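Local coordinates for hypothetical protein Atu3615 (Agrobacterium tumefaciens str. C58, PDB 1ZNP) that is of unknown function but belongs to the cupin superfamily (DUF985), a beta-barrel fold, and may pair with a second copy, at the interface of chains A and B. Sequence-based numbering; all coordinates share one arbitrary frame. Chains: chain A/B, hypothetical protein Atu3615.

The interface of chains A and B. Residues chain A 76, 86; chain B 87, 96, 98.
Strand 85-89 of one cupin subunit packs here against the matching strand and a following loop of its copy, in a two-fold symmetric homodimer interface that probably helps hold the two barrels together, although the crystal alone does not prove the dimer biological. It illustrates how a small branched residue can be lodged among unlike surfaces. A:Thr86 meets B:Phe87, B:Gly96 and B:Arg98, presenting a different group to each. Its backbone carbonyl O lies over one face of the B:Phe87 ring, displaced toward the rim, and A:Thr86 CA, on the same side of the ring, is 4.0 Å from B:Phe87 CZ. With CG2 anti to the backbone N (chi1 -62° for OG1), the methyl is directed to the glycine, 4.0 Å from B:Gly96 CA and 3.7 Å from B:Gly96 O. The hydroxyl also bonds within its own chain: A:Thr86 OG1 and the imidazole A:His76 ND1 form a hydrogen bond of 2.8 Å, with an angle of 161° at the hydrogen and the oxygen in the ring plane, which should restrict rotation of both groups. B:Arg98 reaches across this pair. Its chain bends at chi2, with CG 3.8 Å from A:Thr86 CB while also lying at the edge of the B:Phe87 ring, in its plane. The guanidinium then passes with one face over the threonine hydroxyl, which sits toward the rim of the group rather than over its centre. Beyond it, the arginine crosses A:His76 at about a right angle, ring and guanidinium planes 29° apart, and B:Arg98 NH1 ends 3.6 Å from A:His76 CE1.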
ATOM      1  N   HIS A  76       4.968  -4.620  -4.839  1.00 20.09           N
ATOM      2  CA  HIS A  76       5.935  -4.061  -3.906  1.00 18.57           C
ATOM      3  C   HIS A  76       6.643  -2.863  -4.513  1.00 18.33           C
ATOM      4  O   HIS A  76       7.146  -2.940  -5.633  1.00 19.16           O
ATOM      5  CB  HIS A  76       6.949  -5.138  -3.538  1.00 18.12           C
ATOM      6  CG  HIS A  76       6.325  -6.447  -3.151  1.00 22.81           C
ATOM      7  ND1 HIS A  76       5.653  -6.634  -1.959  1.00 22.51           N
ATOM      8  CD2 HIS A  76       6.254  -7.629  -3.811  1.00 21.03           C
ATOM      9  CE1 HIS A  76       5.198  -7.873  -1.903  1.00 20.16           C
ATOM     10  NE2 HIS A  76       5.548  -8.497  -3.011  1.00 20.04           N
ATOM     11  N   THR A  86       3.839  -2.355   0.278  1.00 26.53           N
ATOM     12  CA  THR A  86       3.192  -3.439  -0.448  1.00 24.18           C
ATOM     13  C   THR A  86       1.696  -3.222  -0.549  1.00 24.10           C
ATOM     14  O   THR A  86       1.004  -3.053   0.457  1.00 25.60           O
ATOM     15  CB  THR A  86       3.466  -4.797   0.229  1.00 23.39           C
ATOM     16  OG1 THR A  86       4.875  -5.060   0.206  1.00 20.12           O
ATOM     17  CG2 THR A  86       2.723  -5.925  -0.500  1.00 23.59           C
TER
ATOM     18  N   PHE B  87      -3.382   0.374   2.211  1.00 24.16           N
ATOM     19  CA  PHE B  87      -2.497  -0.679   2.675  1.00 24.57           C
ATOM     20  C   PHE B  87      -3.272  -1.679   3.526  1.00 23.81           C
ATOM     21  O   PHE B  87      -4.216  -1.311   4.232  1.00 25.40           O
ATOM     22  CB  PHE B  87      -1.390  -0.041   3.523  1.00 27.64           C
ATOM     23  CG  PHE B  87      -0.041  -0.662   3.347  1.00 34.65           C
ATOM     24  CD1 PHE B  87       0.159  -2.036   3.575  1.00 37.72           C
ATOM     25  CD2 PHE B  87       1.055   0.127   2.992  1.00 36.13           C
ATOM     26  CE1 PHE B  87       1.435  -2.618   3.454  1.00 36.15           C
ATOM     27  CE2 PHE B  87       2.343  -0.442   2.868  1.00 39.21           C
ATOM     28  CZ  PHE B  87       2.533  -1.822   3.101  1.00 35.60           C
ATOM     29  N   GLY B  96       0.140 -10.324   0.467  1.00 28.94           N
ATOM     30  CA  GLY B  96       0.098  -8.913   0.128  1.00 29.83           C
ATOM     31  C   GLY B  96      -0.105  -7.998   1.315  1.00 30.89           C
ATOM     32  O   GLY B  96      -0.428  -6.817   1.153  1.00 32.47           O
ATOM     33  N   ARG B  98       1.310  -6.433   5.189  1.00 23.31           N
ATOM     34  CA  ARG B  98       2.509  -5.998   5.891  1.00 19.26           C
ATOM     35  C   ARG B  98       2.067  -5.587   7.283  1.00 18.02           C
ATOM     36  O   ARG B  98       1.102  -4.851   7.435  1.00 18.66           O
ATOM     37  CB  ARG B  98       3.183  -4.837   5.164  1.00 18.64           C
ATOM     38  CG  ARG B  98       3.992  -5.296   3.952  1.00 21.52           C
ATOM     39  CD  ARG B  98       5.106  -6.263   4.371  1.00 18.29           C
ATOM     40  NE  ARG B  98       5.888  -6.759   3.245  1.00 20.31           N
ATOM     41  CZ  ARG B  98       5.565  -7.813   2.493  1.00 21.17           C
ATOM     42  NH1 ARG B  98       6.359  -8.178   1.492  1.00 21.55           N
ATOM     43  NH2 ARG B  98       4.463  -8.507   2.735  1.00 19.07           N
TER